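Local coordinates for fatty acid-binding protein homolog 8 (PDB 6C1Z) that binds unsaturated fatty acids such as oleic acid and carries them from the lysosome into the nucleus, where it activates transcription of genes promoting longevity, at residues 19-24 against 29-34; 76-81 against 97-102; 86-89 against 94-97; 121-126 against 130-135. All coordinates share one frame; numbering follows the deposited sequence.

Interaction 1: residues 19-24 against 29-34. With SO4 (sulfate ion), chain C.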
loop_
_atom_site.group_PDB
_atom_site.type_symbol
_atom_site.label_atom_id
_atom_site.label_comp_id
_atom_site.label_asym_id
_atom_site.label_seq_id
_atom_site.Cartn_x
_atom_site.Cartn_y
_atom_site.Cartn_z
ATOM N N ASN A 19 -5.959 0.434 -12.840
ATOM C CA ASN A 19 -7.037 0.996 -12.024
ATOM C C ASN A 19 -6.544 1.822 -10.834
ATOM O O ASN A 19 -7.309 2.067 -9.885
ATOM C CB ASN A 19 -8.019 -0.087 -11.554
ATOM C CG ASN A 19 -8.992 -0.490 -12.619
ATOM O OD1 ASN A 19 -9.000 0.060 -13.718
ATOM N ND2 ASN A 19 -9.822 -1.470 -12.305
ATOM N N PHE A 20 -5.300 2.302 -10.824
ATOM C CA PHE A 20 -4.853 3.092 -9.676
ATOM C C PHE A 20 -5.576 4.433 -9.600
ATOM O O PHE A 20 -6.051 4.824 -8.526
ATOM C CB PHE A 20 -3.333 3.280 -9.689
ATOM C CG PHE A 20 -2.789 4.000 -8.482
ATOM C CD1 PHE A 20 -3.162 3.639 -7.193
ATOM C CD2 PHE A 20 -1.887 5.025 -8.632
ATOM C CE1 PHE A 20 -2.636 4.285 -6.090
ATOM C CE2 PHE A 20 -1.365 5.680 -7.527
ATOM C CZ PHE A 20 -1.745 5.309 -6.261
ATOM N N GLU A 21 -5.647 5.169 -10.715
ATOM C CA GLU A 21 -6.357 6.442 -10.704
ATOM C C GLU A 21 -7.818 6.248 -10.313
ATOM O O GLU A 21 -8.378 7.058 -9.562
ATOM C CB GLU A 21 -6.228 7.122 -12.071
ATOM C CG GLU A 21 -6.847 8.516 -12.143
ATOM C CD GLU A 21 -6.633 9.217 -13.482
ATOM O OE1 GLU A 21 -5.766 8.777 -14.267
ATOM O OE2 GLU A 21 -7.336 10.213 -13.743
ATOM N N GLU A 22 -8.448 5.167 -10.807
ATOM C CA GLU A 22 -9.841 4.854 -10.472
ATOM C C GLU A 22 -9.993 4.522 -8.993
ATOM O O GLU A 22 -10.989 4.912 -8.366
ATOM C CB GLU A 22 -10.331 3.698 -11.337
ATOM C CG GLU A 22 -10.544 4.052 -12.801
ATOM C CD GLU A 22 -11.662 5.064 -13.013
ATOM O OE1 GLU A 22 -12.546 5.184 -12.134
ATOM O OE2 GLU A 22 -11.650 5.742 -14.063
ATOM N N TYR A 23 -9.025 3.809 -8.422
ATOM C CA TYR A 23 -9.016 3.562 -6.984
ATOM C C TYR A 23 -8.922 4.866 -6.191
ATOM O O TYR A 23 -9.661 5.079 -5.222
ATOM C CB TYR A 23 -7.876 2.588 -6.612
ATOM C CG TYR A 23 -7.604 2.612 -5.143
ATOM C CD1 TYR A 23 -8.391 1.902 -4.254
ATOM C CD2 TYR A 23 -6.582 3.399 -4.638
ATOM C CE1 TYR A 23 -8.160 1.970 -2.895
ATOM C CE2 TYR A 23 -6.348 3.491 -3.287
ATOM C CZ TYR A 23 -7.161 2.792 -2.412
ATOM O OH TYR A 23 -6.917 2.903 -1.066
ATOM N N LEU A 24 -8.021 5.750 -6.587
ATOM C CA LEU A 24 -7.906 7.031 -5.899
ATOM C C LEU A 24 -9.198 7.833 -6.006
ATOM O O LEU A 24 -9.627 8.470 -5.028
ATOM C CB LEU A 24 -6.725 7.809 -6.464
ATOM C CG LEU A 24 -5.347 7.205 -6.190
ATOM C CD1 LEU A 24 -4.247 8.076 -6.820
ATOM C CD2 LEU A 24 -5.082 7.021 -4.702
ATOM N N VAL A 29 -10.065 11.049 -3.684
ATOM C CA VAL A 29 -8.975 11.944 -4.060
ATOM C C VAL A 29 -9.405 12.781 -5.257
ATOM O O VAL A 29 -10.052 12.277 -6.182
ATOM C CB VAL A 29 -7.719 11.125 -4.381
ATOM C CG1 VAL A 29 -6.589 12.062 -4.844
ATOM C CG2 VAL A 29 -7.290 10.328 -3.170
ATOM N N GLY A 30 -9.053 14.079 -5.237
ATOM C CA GLY A 30 -9.411 14.989 -6.313
ATOM C C GLY A 30 -8.660 14.718 -7.606
ATOM O O GLY A 30 -7.688 13.973 -7.667
ATOM N N LEU A 31 -9.105 15.403 -8.665
ATOM C CA LEU A 31 -8.665 15.062 -10.017
ATOM C C LEU A 31 -7.178 15.340 -10.221
ATOM O O LEU A 31 -6.440 14.481 -10.718
ATOM C CB LEU A 31 -9.507 15.819 -11.045
ATOM C CG LEU A 31 -9.115 15.580 -12.506
ATOM C CD1 LEU A 31 -9.209 14.111 -12.883
ATOM C CD2 LEU A 31 -9.980 16.413 -13.437
ATOM N N LEU A 32 -6.722 16.546 -9.875
ATOM C CA LEU A 32 -5.321 16.893 -10.104
ATOM C C LEU A 32 -4.392 15.966 -9.342
ATOM O O LEU A 32 -3.385 15.490 -9.885
ATOM C CB LEU A 32 -5.059 18.340 -9.692
ATOM C CG LEU A 32 -5.557 19.400 -10.666
ATOM C CD1 LEU A 32 -5.282 20.778 -10.092
ATOM C CD2 LEU A 32 -4.890 19.235 -12.029
ATOM N N ILE A 33 -4.726 15.670 -8.090
ATOM C CA ILE A 33 -3.843 14.843 -7.281
ATOM C C ILE A 33 -3.829 13.410 -7.798
ATOM O O ILE A 33 -2.764 12.798 -7.923
ATOM C CB ILE A 33 -4.220 14.945 -5.794
ATOM C CG1 ILE A 33 -3.885 16.343 -5.287
ATOM C CG2 ILE A 33 -3.446 13.954 -4.966
ATOM C CD1 ILE A 33 -4.538 16.730 -3.985
ATOM N N ARG A 34 -5.005 12.842 -8.108
ATOM C CA ARG A 34 -5.023 11.451 -8.538
ATOM C C ARG A 34 -4.343 11.272 -9.889
ATOM O O ARG A 34 -3.707 10.238 -10.124
ATOM C CB ARG A 34 -6.443 10.863 -8.507
ATOM C CG ARG A 34 -7.448 11.413 -9.512
ATOM C CD ARG A 34 -8.796 10.725 -9.319
ATOM N NE ARG A 34 -9.800 11.129 -10.299
ATOM C CZ ARG A 34 -10.789 11.992 -10.067
ATOM N NH1 ARG A 34 -10.930 12.560 -8.876
ATOM N NH2 ARG A 34 -11.660 12.296 -11.031
HETATM S S SO4 C . -3.359 3.422 -13.702
HETATM O O1 SO4 C . -2.034 4.034 -13.709
HETATM O O2 SO4 C . -3.273 2.213 -12.876
HETATM O O3 SO4 C . -4.349 4.358 -13.204
HETATM O O4 SO4 C . -3.659 3.045 -15.087
HETATM O O HOH W 1 -9.838 10.015 -12.906
#
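Arg-34 turns CG into the slot between its own backbone N and carbonyl carbon (chi1 68°) and then runs extended to NE, which brings its methylenes against Leu-24 and Glu-21. Leu-24, with CG beside its backbone N (chi1 -67°), slides past in the opposite direction, and Leu-24 CB lies 3.7 Å from Arg-34 CB. Glu-21 crosses the arginine at about a right angle, aliphatic part on aliphatic part, CG to CG 4.0 Å. Its carboxylate stops short of a salt bridge: Glu-21 OE2 is 4.3 Å from Arg-34 NE, and one water joins them, donating to OE2 and accepting from NE. The long arginine also reaches back to its own segment, where NH1 donates to Val-29 O over 2.8 Å in the carbonyl plane, fixing the guanidinium. This is the helix-turn-helix lid that covers one end of the barrel in fatty acid-binding proteins, and 29-34 belongs to a probable nuclear localization signal. Where the chain turns, Val-29 N donates to Leu-24 O (2.9 Å), while the branched side chain sets Val-29 CB 3.3 Å from that oxygen. At the start of helix 20-27, Phe-20 N and Glu-21 N each donate to a sulfate, probably from the crystallisation liquor.

Interaction 2: residues 76-81 against 97-102. With SO4 (sulfate ion), chain B.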
loop_
_atom_site.group_PDB
_atom_site.type_symbol
_atom_site.label_atom_id
_atom_site.label_comp_id
_atom_site.label_asym_id
_atom_site.label_seq_id
_atom_site.Cartn_x
_atom_site.Cartn_y
_atom_site.Cartn_z
ATOM N N GLU A 76 -3.288 5.732 11.165
ATOM C CA GLU A 76 -2.471 6.024 10.001
ATOM C C GLU A 76 -2.898 7.355 9.412
ATOM O O GLU A 76 -4.087 7.570 9.147
ATOM C CB GLU A 76 -2.645 4.938 8.934
ATOM C CG GLU A 76 -1.886 5.236 7.641
ATOM C CD GLU A 76 -2.084 4.189 6.554
ATOM O OE1 GLU A 76 -2.904 3.249 6.733
ATOM O OE2 GLU A 76 -1.416 4.326 5.505
ATOM N N ILE A 77 -1.934 8.242 9.203
ATOM C CA ILE A 77 -2.145 9.408 8.361
ATOM C C ILE A 77 -1.737 8.984 6.956
ATOM O O ILE A 77 -0.555 8.887 6.633
ATOM C CB ILE A 77 -1.377 10.628 8.863
ATOM C CG1 ILE A 77 -2.053 11.170 10.120
ATOM C CG2 ILE A 77 -1.362 11.693 7.796
ATOM C CD1 ILE A 77 -1.896 10.321 11.378
ATOM N N ALA A 78 -2.726 8.678 6.132
ATOM C CA ALA A 78 -2.466 8.168 4.800
ATOM C C ALA A 78 -2.013 9.303 3.901
ATOM O O ALA A 78 -2.129 10.484 4.245
ATOM C CB ALA A 78 -3.720 7.506 4.247
ATOM N N PRO A 79 -1.472 8.982 2.728
ATOM C CA PRO A 79 -1.044 10.046 1.815
ATOM C C PRO A 79 -2.154 10.991 1.400
ATOM O O PRO A 79 -1.855 12.133 1.043
ATOM C CB PRO A 79 -0.444 9.284 0.625
ATOM C CG PRO A 79 -0.822 7.858 0.819
ATOM C CD PRO A 79 -0.994 7.665 2.286
ATOM N N ASP A 80 -3.430 10.571 1.456
ATOM C CA ASP A 80 -4.538 11.482 1.159
ATOM C C ASP A 80 -4.803 12.478 2.296
ATOM O O ASP A 80 -5.773 13.247 2.240
ATOM C CB ASP A 80 -5.817 10.716 0.783
ATOM C CG ASP A 80 -6.397 9.904 1.938
ATOM O OD1 ASP A 80 -5.881 9.983 3.075
ATOM O OD2 ASP A 80 -7.387 9.175 1.701
ATOM N N GLU A 81 -3.939 12.476 3.313
ATOM C CA GLU A 81 -3.974 13.395 4.447
ATOM C C GLU A 81 -5.159 13.152 5.373
ATOM O O GLU A 81 -5.366 13.923 6.321
ATOM C CB GLU A 81 -3.896 14.869 4.019
ATOM C CG GLU A 81 -2.577 15.234 3.351
ATOM C CD GLU A 81 -2.587 16.623 2.734
ATOM O OE1 GLU A 81 -3.631 17.308 2.807
ATOM O OE2 GLU A 81 -1.548 17.028 2.170
ATOM N N SER A 97 -3.407 -5.201 4.848
ATOM C CA SER A 97 -3.727 -4.009 5.631
ATOM C C SER A 97 -5.199 -3.633 5.475
ATOM O O SER A 97 -5.691 -3.425 4.358
ATOM C CB SER A 97 -2.844 -2.852 5.200
ATOM O OG SER A 97 -3.209 -1.717 5.983
ATOM N N HIS A 98 -5.913 -3.574 6.605
ATOM C CA HIS A 98 -7.261 -3.024 6.659
ATOM C C HIS A 98 -7.166 -1.577 7.108
ATOM O O HIS A 98 -6.841 -1.297 8.264
ATOM C CB HIS A 98 -8.146 -3.842 7.593
ATOM C CG HIS A 98 -8.588 -5.133 6.985
ATOM N ND1 HIS A 98 -7.795 -6.264 6.961
ATOM C CD2 HIS A 98 -9.710 -5.444 6.298
ATOM C CE1 HIS A 98 -8.440 -7.236 6.337
ATOM N NE2 HIS A 98 -9.595 -6.759 5.912
ATOM N N GLN A 99 -7.404 -0.665 6.180
ATOM C CA GLN A 99 -7.345 0.766 6.445
ATOM C C GLN A 99 -8.796 1.207 6.622
ATOM O O GLN A 99 -9.503 1.430 5.642
ATOM C CB GLN A 99 -6.654 1.467 5.280
ATOM C CG GLN A 99 -6.509 2.983 5.527
ATOM C CD GLN A 99 -5.921 3.707 4.338
ATOM O OE1 GLN A 99 -6.625 4.055 3.386
ATOM N NE2 GLN A 99 -4.614 3.934 4.376
ATOM N N ASP A 100 -9.226 1.328 7.877
ATOM C CA ASP A 100 -10.622 1.605 8.201
ATOM C C ASP A 100 -10.880 3.103 8.359
ATOM O O ASP A 100 -10.165 3.805 9.086
ATOM C CB ASP A 100 -11.036 0.895 9.496
ATOM C CG ASP A 100 -11.091 -0.617 9.369
ATOM O OD1 ASP A 100 -11.178 -1.142 8.247
ATOM O OD2 ASP A 100 -11.078 -1.287 10.422
ATOM N N LYS A 101 -11.907 3.585 7.678
ATOM C CA LYS A 101 -12.269 4.985 7.808
ATOM C C LYS A 101 -12.662 5.314 9.238
ATOM O O LYS A 101 -13.098 4.454 10.016
ATOM C CB LYS A 101 -13.399 5.358 6.851
ATOM C CG LYS A 101 -14.748 4.741 7.148
ATOM C CD LYS A 101 -15.767 5.220 6.126
ATOM C CE LYS A 101 -17.141 4.639 6.367
ATOM N NZ LYS A 101 -18.104 5.122 5.345
ATOM N N ILE A 102 -12.452 6.571 9.589
ATOM C CA ILE A 102 -12.904 7.137 10.855
ATOM C C ILE A 102 -14.126 8.027 10.656
ATOM O O ILE A 102 -15.133 7.890 11.356
ATOM C CB ILE A 102 -11.756 7.898 11.559
ATOM C CG1 ILE A 102 -10.642 6.907 11.919
ATOM C CG2 ILE A 102 -12.255 8.628 12.805
ATOM C CD1 ILE A 102 -9.381 7.541 12.435
HETATM S S SO4 B . -16.638 2.044 2.997
HETATM O O1 SO4 B . -16.218 1.839 4.384
HETATM O O2 SO4 B . -17.637 1.057 2.617
HETATM O O3 SO4 B . -17.174 3.392 2.835
HETATM O O4 SO4 B . -15.452 1.954 2.136
HETATM O O HOH W 2 -2.259 0.818 5.295
HETATM O O HOH W 3 -6.072 6.205 2.040
#
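Glu-76 OE1 is held by three partners: Gln-99 NE2 and a water, which both donate to it, and the hydroxyl of Thr-86 on the strand between. The hydrogen bond from Gln-99 NE2 to Glu-76 OE1 is 3.0 Å long and nearly straight, 173° at the hydrogen. It leaves in the plane of the Gln-99 amide but meets OE1 from above the carboxylate, the two flat groups being turned 64° apart. Both side chains are extended, with CG anti to the backbone N; they come from strands that are not neighbours, so that only long side chains can span the 8.0 Å between Glu-76 CA and Gln-99 CA. The water continues the network to Ser-97 OG, 2.8 Å away. With so many polar partners round it, the buried carboxylate would probably be stabilised in its ionised form. A glutamine suits the other end because its amide serves both ways: Gln-99 OE1 accepts from a second water at 2.6 Å, which reaches Asp-80 OD2 by a weak bond. The small Ala-78, opening the type I turn that ends at Glu-81, lets its CB come within 3.7 Å of Gln-99 NE2. Polar side chains and ordered water lining the inner face of the sheet are typical of the water-filled cavity of the fatty acid-binding protein beta barrel.

Interaction 3: residues 86-89 against 94-97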
loop_
_atom_site.group_PDB
_atom_site.type_symbol
_atom_site.label_atom_id
_atom_site.label_comp_id
_atom_site.label_asym_id
_atom_site.label_seq_id
_atom_site.Cartn_x
_atom_site.Cartn_y
_atom_site.Cartn_z
ATOM N N THR A 86 -5.816 1.640 11.053
ATOM C CA THR A 86 -5.209 0.643 10.180
ATOM C C THR A 86 -4.695 -0.541 10.989
ATOM O O THR A 86 -4.188 -0.388 12.098
ATOM C CB THR A 86 -4.088 1.296 9.366
ATOM O OG1 THR A 86 -4.678 2.281 8.495
ATOM C CG2 THR A 86 -3.349 0.258 8.544
ATOM N N LEU A 87 -4.848 -1.736 10.430
ATOM C CA LEU A 87 -4.364 -2.965 11.057
ATOM C C LEU A 87 -3.733 -3.811 9.966
ATOM O O LEU A 87 -4.406 -4.143 8.981
ATOM C CB LEU A 87 -5.534 -3.726 11.693
ATOM C CG LEU A 87 -5.240 -5.108 12.264
ATOM C CD1 LEU A 87 -4.196 -5.067 13.346
ATOM C CD2 LEU A 87 -6.522 -5.703 12.812
ATOM N N VAL A 88 -2.457 -4.180 10.134
ATOM C CA VAL A 88 -1.732 -5.006 9.164
ATOM C C VAL A 88 -1.486 -6.369 9.782
ATOM O O VAL A 88 -1.020 -6.462 10.918
ATOM C CB VAL A 88 -0.398 -4.369 8.739
ATOM C CG1 VAL A 88 0.195 -5.143 7.544
ATOM C CG2 VAL A 88 -0.574 -2.878 8.386
ATOM N N THR A 89 -1.825 -7.422 9.046
ATOM C CA THR A 89 -1.545 -8.789 9.444
ATOM C C THR A 89 -0.713 -9.467 8.355
ATOM O O THR A 89 -0.537 -8.944 7.257
ATOM C CB THR A 89 -2.853 -9.536 9.674
ATOM O OG1 THR A 89 -3.655 -9.373 8.501
ATOM C CG2 THR A 89 -3.594 -8.995 10.907
ATOM N N LYS A 94 1.121 -13.334 2.920
ATOM C CA LYS A 94 0.790 -12.025 2.377
ATOM C C LYS A 94 0.626 -11.015 3.496
ATOM O O LYS A 94 0.118 -11.336 4.567
ATOM C CB LYS A 94 -0.528 -12.055 1.600
ATOM C CG LYS A 94 -0.649 -13.190 0.610
ATOM C CD LYS A 94 -1.864 -12.993 -0.280
ATOM C CE LYS A 94 -1.891 -14.008 -1.423
ATOM N NZ LYS A 94 -1.958 -15.407 -0.922
ATOM N N PHE A 95 1.076 -9.778 3.250
ATOM C CA PHE A 95 0.728 -8.658 4.123
ATOM C C PHE A 95 -0.645 -8.117 3.740
ATOM O O PHE A 95 -0.895 -7.823 2.571
ATOM C CB PHE A 95 1.732 -7.506 4.025
ATOM C CG PHE A 95 3.052 -7.750 4.694
ATOM C CD1 PHE A 95 4.105 -8.301 3.990
ATOM C CD2 PHE A 95 3.261 -7.354 6.008
ATOM C CE1 PHE A 95 5.324 -8.498 4.584
ATOM C CE2 PHE A 95 4.477 -7.534 6.617
ATOM C CZ PHE A 95 5.530 -8.105 5.904
ATOM N N ILE A 96 -1.548 -8.033 4.706
ATOM C CA ILE A 96 -2.902 -7.543 4.481
ATOM C C ILE A 96 -3.119 -6.370 5.416
ATOM O O ILE A 96 -3.000 -6.518 6.641
ATOM C CB ILE A 96 -3.947 -8.622 4.753
ATOM C CG1 ILE A 96 -3.648 -9.859 3.911
ATOM C CG2 ILE A 96 -5.330 -8.069 4.467
ATOM C CD1 ILE A 96 -4.567 -11.028 4.205
ATOM N N SER A 97 -3.407 -5.201 4.848
ATOM C CA SER A 97 -3.727 -4.009 5.631
ATOM C C SER A 97 -5.199 -3.633 5.475
ATOM O O SER A 97 -5.691 -3.425 4.358
ATOM C CB SER A 97 -2.844 -2.852 5.200
ATOM O OG SER A 97 -3.209 -1.717 5.983
HETATM O O HOH W 4 -5.368 -6.777 8.493
#
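Val-88 stands opposite Ser-97 as a non-hydrogen-bonded pair in the antiparallel hairpin of strands 83-91 and 94-101, part of the barrel wall. From the backbone outward, Val-88 CA lies 3.2 Å from Ile-96 O in a CA-H...O contact, and CB lies 4.0 Å from the same Ile-96 O. There the side chain forks. CG1, anti to the backbone N (chi1 -170°), meets the Phe-95 ring at its edge, 4.1 Å from CD2; CG2 turns to the neighbouring serine and touches Ser-97 CB at 3.9 Å. A beta-branched residue suits this place because its two methyls serve two different partners. With only an alanine at Val-88, a gap is likely to open beside the edge of Phe-95, and Ser-97 would lose its methyl neighbour. That ring is otherwise met by other aromatic side chains, among them Phe-55 and Trp-53, edge-to-face. On the other face of the sheet Thr-89 pairs with Ile-96, and two backbone bonds join them, Thr-89 N to Ile-96 O (2.8 Å) and Ile-96 N to Thr-89 O (2.9 Å). The hydroxyl of Thr-89 bonds to Glu-91. Toward the far end of the pairing, a water donates to both Leu-87 O and Ile-96 O, and Thr-86 CG2 sits 3.2 Å from Ser-97 OG.

Interaction 4: residues 121-126 against 130-135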
loop_
_atom_site.group_PDB
_atom_site.type_symbol
_atom_site.label_atom_id
_atom_site.label_comp_id
_atom_site.label_asym_id
_atom_site.label_seq_id
_atom_site.Cartn_x
_atom_site.Cartn_y
_atom_site.Cartn_z
ATOM N N LEU A 121 3.592 -8.015 -5.809
ATOM C CA LEU A 121 2.281 -7.617 -6.304
ATOM C C LEU A 121 1.512 -6.945 -5.180
ATOM O O LEU A 121 1.685 -7.289 -4.014
ATOM C CB LEU A 121 1.481 -8.814 -6.873
ATOM C CG LEU A 121 1.814 -9.240 -8.309
ATOM C CD1 LEU A 121 3.222 -9.768 -8.414
ATOM C CD2 LEU A 121 0.821 -10.274 -8.810
ATOM N N GLN A 122 0.716 -5.962 -5.546
ATOM C CA GLN A 122 -0.193 -5.350 -4.594
ATOM C C GLN A 122 -1.578 -5.223 -5.201
ATOM O O GLN A 122 -1.733 -5.032 -6.407
ATOM C CB GLN A 122 0.252 -3.974 -4.146
ATOM C CG GLN A 122 1.575 -3.958 -3.445
ATOM C CD GLN A 122 1.861 -2.623 -2.831
ATOM O OE1 GLN A 122 1.953 -1.605 -3.526
ATOM N NE2 GLN A 122 2.055 -2.621 -1.525
ATOM N N THR A 123 -2.599 -5.312 -4.348
ATOM C CA THR A 123 -3.919 -4.836 -4.708
ATOM C C THR A 123 -4.353 -3.795 -3.690
ATOM O O THR A 123 -4.094 -3.944 -2.496
ATOM C CB THR A 123 -4.965 -5.970 -4.793
ATOM O OG1 THR A 123 -4.959 -6.743 -3.584
ATOM C CG2 THR A 123 -4.683 -6.880 -5.980
ATOM N N TYR A 124 -5.018 -2.758 -4.180
ATOM C CA TYR A 124 -5.687 -1.783 -3.334
ATOM C C TYR A 124 -7.160 -1.841 -3.689
ATOM O O TYR A 124 -7.543 -1.608 -4.840
ATOM C CB TYR A 124 -5.172 -0.354 -3.556
ATOM C CG TYR A 124 -3.685 -0.162 -3.742
ATOM C CD1 TYR A 124 -2.766 -0.959 -3.074
ATOM C CD2 TYR A 124 -3.208 0.836 -4.577
ATOM C CE1 TYR A 124 -1.414 -0.777 -3.253
ATOM C CE2 TYR A 124 -1.854 1.022 -4.750
ATOM C CZ TYR A 124 -0.977 0.206 -4.081
ATOM O OH TYR A 124 0.380 0.399 -4.279
ATOM N N GLN A 125 -7.982 -2.176 -2.702
ATOM C CA GLN A 125 -9.407 -2.369 -2.903
ATOM C C GLN A 125 -10.195 -1.394 -2.049
ATOM O O GLN A 125 -9.917 -1.258 -0.854
ATOM C CB GLN A 125 -9.701 -3.804 -2.496
ATOM C CG GLN A 125 -11.139 -4.153 -2.188
ATOM C CD GLN A 125 -11.265 -5.578 -1.674
ATOM O OE1 GLN A 125 -10.816 -6.524 -2.317
ATOM N NE2 GLN A 125 -11.839 -5.727 -0.497
ATOM N N SER A 126 -11.166 -0.721 -2.663
ATOM C CA SER A 126 -12.178 0.039 -1.930
ATOM C C SER A 126 -13.453 0.063 -2.751
ATOM O O SER A 126 -13.412 0.260 -3.968
ATOM C CB SER A 126 -11.723 1.484 -1.664
ATOM O OG SER A 126 -12.661 2.166 -0.868
ATOM N N ILE A 130 -10.871 -2.464 -7.531
ATOM C CA ILE A 130 -9.588 -3.066 -7.191
ATOM C C ILE A 130 -8.528 -2.546 -8.147
ATOM O O ILE A 130 -8.677 -2.653 -9.371
ATOM C CB ILE A 130 -9.643 -4.600 -7.238
ATOM C CG1 ILE A 130 -10.551 -5.124 -6.136
ATOM C CG2 ILE A 130 -8.241 -5.186 -7.057
ATOM C CD1 ILE A 130 -10.810 -6.587 -6.229
ATOM N N CYS A 131 -7.457 -2.013 -7.581
ATOM C CA CYS A 131 -6.259 -1.602 -8.307
ATOM C C CYS A 131 -5.225 -2.712 -8.166
ATOM O O CYS A 131 -5.081 -3.285 -7.087
ATOM C CB CYS A 131 -5.695 -0.282 -7.726
ATOM S SG CYS A 131 -3.953 0.048 -8.095
ATOM N N ARG A 132 -4.490 -2.994 -9.241
ATOM C CA ARG A 132 -3.440 -4.006 -9.234
ATOM C C ARG A 132 -2.124 -3.349 -9.628
ATOM O O ARG A 132 -2.074 -2.593 -10.595
ATOM C CB ARG A 132 -3.759 -5.153 -10.213
ATOM C CG ARG A 132 -5.092 -5.832 -9.990
ATOM C CD ARG A 132 -5.419 -6.872 -11.070
ATOM N NE ARG A 132 -6.633 -7.595 -10.709
ATOM C CZ ARG A 132 -6.678 -8.508 -9.751
ATOM N NH1 ARG A 132 -5.573 -8.824 -9.090
ATOM N NH2 ARG A 132 -7.823 -9.115 -9.465
ATOM N N ARG A 133 -1.083 -3.617 -8.864
ATOM C CA ARG A 133 0.240 -3.091 -9.154
ATOM C C ARG A 133 1.258 -4.205 -9.063
ATOM O O ARG A 133 1.100 -5.148 -8.284
ATOM C CB ARG A 133 0.604 -1.934 -8.243
ATOM C CG ARG A 133 0.167 -0.631 -8.904
ATOM C CD ARG A 133 -0.396 0.359 -7.963
ATOM N NE ARG A 133 0.565 1.383 -7.591
ATOM C CZ ARG A 133 0.850 2.460 -8.320
ATOM N NH1 ARG A 133 0.308 2.633 -9.507
ATOM N NH2 ARG A 133 1.717 3.349 -7.875
ATOM N N GLU A 134 2.284 -4.113 -9.901
ATOM C CA GLU A 134 3.361 -5.085 -9.947
ATOM C C GLU A 134 4.696 -4.345 -9.910
ATOM O O GLU A 134 4.887 -3.352 -10.630
ATOM C CB GLU A 134 3.231 -5.912 -11.219
ATOM C CG GLU A 134 4.293 -6.953 -11.403
ATOM C CD GLU A 134 4.123 -7.684 -12.719
ATOM O OE1 GLU A 134 4.044 -7.008 -13.766
ATOM O OE2 GLU A 134 4.045 -8.927 -12.701
ATOM N N PHE A 135 5.628 -4.865 -9.109
ATOM C CA PHE A 135 6.956 -4.297 -8.903
ATOM C C PHE A 135 8.019 -5.357 -9.140
ATOM O O PHE A 135 7.793 -6.559 -8.941
ATOM C CB PHE A 135 7.156 -3.859 -7.439
ATOM C CG PHE A 135 6.213 -2.770 -6.955
ATOM C CD1 PHE A 135 4.888 -3.038 -6.653
ATOM C CD2 PHE A 135 6.681 -1.471 -6.761
ATOM C CE1 PHE A 135 4.068 -2.056 -6.201
ATOM C CE2 PHE A 135 5.855 -0.469 -6.319
ATOM C CZ PHE A 135 4.550 -0.756 -6.033
#
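Backbone hydrogen bonds tie the strands at two pairs, Gln-122 with Arg-133 and Tyr-124 with Cys-131, each joined in both directions; the straightest, Cys-131 N to Tyr-124 O, is 2.8 Å long at 178°. Thr-123 and Arg-132, a non-hydrogen-bonded pair, lie between them, and a CA-H...O contact runs from Thr-123 CA to Cys-131 O (3.1 Å). Among side-chain polar bonds, the firm one is Tyr-124 OH donating to Gln-122 OE1 at 2.7 Å, from above the plane of the amide. Arg-133 NE gives the same hydroxyl a weak bond of 3.5 Å, while Arg-133 NH1 is held by Ser-17 OG. This antiparallel hairpin of strands 119-126 and 129-137 is the C-terminal one of the beta barrel; Arg-133 probably matches the arginine of the family's carboxylate-binding Arg-x-Tyr, with Phe-135 at the tyrosine place. Two groups lie against the Tyr-124 ring: Cys-131 SG makes an oblique sulfur-aromatic contact, 3.7 Å from Tyr-124 CD2, and Arg-133 CD passes 3.6 Å from CE2 because its chain bends at chi2 and chi3 (141° and 100°). A phenylalanine in place of Tyr-124 would probably leave Gln-122 OE1 without its hydroxyl donor and would lose the weak bond from Arg-133 NE. Apolar packing holds the other face, where Ile-130 runs alongside Gln-125 and puts CG2 4.1 Å from Thr-123 CB, branched residues suiting extended strands.

Overall arrangement
From the N terminus, interaction 1 comes first and closes a short loop, folding helix 31-39 back on helix 20-27 to make the lid. Interaction 2 then spans a longer loop, from strand 74-77 and the turn after it to strand 94-101. Interaction 3, a tight hairpin, nests inside that loop and shares Ser-97 with it; Thr-86 OG1 also reaches Glu-76 OE1. Interaction 4 closes the last hairpin, in series with the others. Interactions 2, 3 and 4 all reach the same sheet. Among these contacts the lid meets the barrel at two places: Phe-20 packs against Cys-131 and Arg-133 of interaction 4, with Asn-19 touching Ile-130 beside them, and Val-29 touches Asp-80 of interaction 2.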